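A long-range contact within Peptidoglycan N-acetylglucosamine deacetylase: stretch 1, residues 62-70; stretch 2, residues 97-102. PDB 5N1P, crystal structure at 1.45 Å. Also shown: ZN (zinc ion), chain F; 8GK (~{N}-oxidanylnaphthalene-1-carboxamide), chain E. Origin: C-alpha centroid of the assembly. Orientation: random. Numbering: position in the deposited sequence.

Stretch 1 62-70: THNFAKLYK
Stretch 2, residues 97-102: RPPYGS

Stretch 1 enters as a loop and becomes helical from Phe65; stretch 2 has no regular helix or strand, but folds into a type II beta turn from Pro98 (-71/129) to Gly101 (79/165), closed by Gly101 N to Pro98 O at 2.9 Å. His63 takes phi/psi 53/34, and Asn64 (chi1 t) caps the helix, its OD1 accepting from Lys67 N at 2.9 Å. The CA atoms of His63 and Pro99 lie 5.8 Å apart, those of Tyr69 and Ser102 9.2 Å; 375 Å² is buried between the stretches, both sides summed. CA-to-CB points toward the other stretch at Leu68, Tyr69, Pro99 and Tyr100, and sideways at His63, whose ring end nevertheless comes nearer.

Pro99 (-55/134, C-gamma exo) is the bump, and the His63 ring, Leu68 and the Tyr69 hydroxyl form the hollow it fills. Its CB sits 3.6 Å from the centroid of the His63 ring and 5° off the normal, a CH-pi contact squarely over one face; its CG meets Leu68 CD1 (Leu68 m, t) at 3.6 Å, and its CD lies 3.7 Å from Tyr69 OH. Tyr69 (chi1 -55°, chi2 -59°) reaches along this proline pair: its OH donates to Pro99 O at 2.7 Å, near the ring plane, and approaches Pro98 CB to 3.2 Å.

Tyr100 (69/10; chi1 -49°, chi2 -73°) supplies a flat wall. The edge of His63 (chi1 -155°, chi2 -75°) points toward its face, offset, with centroids 4.9 Å apart and planes at 75°. Phe65 (chi1 -172°, chi2 -89°) also turns an edge to Tyr100, at 5.9 Å between centroids and 70° between planes. Water 1 bridges Tyr100 OH (3.0 Å) to Phe65 N (2.9 Å).

His63 NE2 binds the zinc ion at 2.1 Å. 8GK O12 accepts from Tyr100 N at 3.0 Å, with an N-H...acceptor angle of 168°, and also binds zinc, linking metal site and turn.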

# COMPACT_ATOMS: atom_id res chain seq x y z
N THR A 62 15.07 -0.88 3.35
CA THR A 62 15.61 -2.21 3.62
C THR A 62 14.55 -3.26 3.88
O THR A 62 14.82 -4.46 3.77
CB THR A 62 16.56 -2.19 4.83
OG1 THR A 62 15.80 -1.91 6.02
CG2 THR A 62 17.63 -1.13 4.65
N HIS A 63 13.36 -2.82 4.29
CA HIS A 63 12.30 -3.74 4.71
C HIS A 63 12.83 -4.69 5.79
O HIS A 63 12.42 -5.86 5.86
CB HIS A 63 11.75 -4.52 3.51
CG HIS A 63 10.34 -5.01 3.68
ND1 HIS A 63 10.01 -6.07 4.49
CD2 HIS A 63 9.19 -4.59 3.10
CE1 HIS A 63 8.71 -6.28 4.42
NE2 HIS A 63 8.18 -5.40 3.59
N ASN A 64 13.73 -4.18 6.62
CA ASN A 64 14.39 -4.99 7.64
C ASN A 64 13.84 -4.65 9.03
O ASN A 64 14.04 -3.55 9.52
CB ASN A 64 15.91 -4.76 7.59
CG ASN A 64 16.68 -5.63 8.57
OD1 ASN A 64 16.50 -5.53 9.79
ND2 ASN A 64 17.56 -6.47 8.04
N PHE A 65 13.14 -5.60 9.64
CA PHE A 65 12.50 -5.40 10.94
C PHE A 65 13.45 -4.88 12.02
O PHE A 65 13.14 -3.93 12.73
CB PHE A 65 11.87 -6.72 11.39
CG PHE A 65 11.02 -6.59 12.63
CD1 PHE A 65 11.58 -6.75 13.88
CD2 PHE A 65 9.66 -6.34 12.52
CE1 PHE A 65 10.79 -6.64 15.02
CE2 PHE A 65 8.87 -6.23 13.66
CZ PHE A 65 9.44 -6.38 14.91
N ALA A 66 14.61 -5.52 12.14
CA ALA A 66 15.58 -5.13 13.17
C ALA A 66 16.10 -3.70 12.97
O ALA A 66 16.23 -2.93 13.93
CB ALA A 66 16.74 -6.12 13.19
N LYS A 67 16.41 -3.35 11.72
CA LYS A 67 16.89 -2.01 11.41
C LYS A 67 15.83 -0.94 11.66
O LYS A 67 16.11 0.10 12.26
CB LYS A 67 17.37 -1.92 9.96
CG LYS A 67 18.66 -2.69 9.69
CD LYS A 67 19.08 -2.58 8.23
CE LYS A 67 20.40 -3.32 7.98
NZ LYS A 67 20.79 -3.25 6.54
N LEU A 68 14.61 -1.20 11.20
CA LEU A 68 13.56 -0.21 11.28
C LEU A 68 13.09 0.09 12.69
O LEU A 68 12.90 1.25 13.06
CB LEU A 68 12.36 -0.65 10.45
CG LEU A 68 12.58 -0.76 8.94
CD1 LEU A 68 11.48 -1.58 8.28
CD2 LEU A 68 12.63 0.63 8.32
N TYR A 69 12.89 -0.96 13.48
CA TYR A 69 12.19 -0.80 14.75
C TYR A 69 13.14 -0.87 15.94
O TYR A 69 13.24 0.09 16.70
CB TYR A 69 11.06 -1.83 14.86
CG TYR A 69 10.15 -1.71 13.65
CD1 TYR A 69 9.49 -0.51 13.38
CD2 TYR A 69 9.97 -2.77 12.79
CE1 TYR A 69 8.67 -0.38 12.26
CE2 TYR A 69 9.14 -2.65 11.67
CZ TYR A 69 8.50 -1.44 11.42
OH TYR A 69 7.70 -1.30 10.32
N LYS A 70 13.87 -1.97 16.08
CA LYS A 70 14.82 -2.10 17.19
C LYS A 70 15.95 -1.08 17.11
O LYS A 70 16.27 -0.41 18.10
CB LYS A 70 15.39 -3.52 17.23
CG LYS A 70 14.37 -4.57 16.88
CD LYS A 70 14.88 -5.97 17.14
CE LYS A 70 13.77 -6.98 16.99
NZ LYS A 70 13.13 -7.33 18.29
N ARG A 97 3.83 3.14 4.94
CA ARG A 97 3.25 1.85 5.33
C ARG A 97 4.37 1.05 5.98
O ARG A 97 5.38 0.77 5.35
CB ARG A 97 2.67 1.16 4.08
CG ARG A 97 2.55 -0.35 4.08
CD ARG A 97 1.37 -0.89 4.89
NE ARG A 97 0.04 -0.32 4.66
CZ ARG A 97 -0.80 -0.66 3.69
NH1 ARG A 97 -0.42 -1.52 2.74
NH2 ARG A 97 -2.01 -0.11 3.63
N PRO A 98 4.21 0.71 7.27
CA PRO A 98 5.32 0.01 7.94
C PRO A 98 5.49 -1.42 7.45
O PRO A 98 4.53 -2.18 7.42
CB PRO A 98 4.91 -0.02 9.42
CG PRO A 98 3.78 0.96 9.55
CD PRO A 98 3.11 1.05 8.19
N PRO A 99 6.72 -1.79 7.07
CA PRO A 99 6.95 -3.21 6.87
C PRO A 99 6.56 -4.00 8.13
O PRO A 99 6.90 -3.60 9.24
CB PRO A 99 8.45 -3.28 6.61
CG PRO A 99 8.76 -1.97 5.95
CD PRO A 99 7.87 -0.97 6.65
N TYR A 100 5.83 -5.10 7.94
CA TYR A 100 5.35 -5.97 9.02
C TYR A 100 4.27 -5.30 9.88
O TYR A 100 3.86 -5.85 10.92
CB TYR A 100 6.51 -6.47 9.90
CG TYR A 100 7.62 -7.03 9.05
CD1 TYR A 100 7.48 -8.26 8.41
CD2 TYR A 100 8.78 -6.31 8.85
CE1 TYR A 100 8.50 -8.76 7.60
CE2 TYR A 100 9.79 -6.80 8.04
CZ TYR A 100 9.64 -8.02 7.42
OH TYR A 100 10.65 -8.48 6.60
N GLY A 101 3.78 -4.14 9.45
CA GLY A 101 2.76 -3.42 10.20
C GLY A 101 3.36 -2.66 11.37
O GLY A 101 4.49 -2.91 11.77
N SER A 102 2.60 -1.73 11.95
CA SER A 102 3.14 -0.87 13.01
C SER A 102 3.25 -1.51 14.38
O SER A 102 3.93 -0.97 15.26
CB SER A 102 2.30 0.41 13.14
OG SER A 102 0.99 0.11 13.59
ZN ZN F . 6.23 -5.27 2.72
C1 8GK E . 4.25 -6.04 4.87
C2 8GK E . 3.87 -7.04 5.91
C3 8GK E . 4.60 -8.21 6.00
C4 8GK E . 4.29 -9.15 6.97
C5 8GK E . 3.24 -8.92 7.86
C6 8GK E . 2.51 -7.74 7.78
C7 8GK E . 2.83 -6.80 6.80
C8 8GK E . 5.03 -10.33 7.04
C9 8GK E . 6.07 -10.57 6.15
C10 8GK E . 6.38 -9.62 5.18
C11 8GK E . 5.65 -8.45 5.11
O12 8GK E . 5.32 -5.48 5.02
N13 8GK E . 3.48 -5.79 3.82
O14 8GK E . 4.12 -5.47 2.62
O HOH W 1 13.01 -8.20 8.35
O HOH W 2 6.02 -7.52 2.34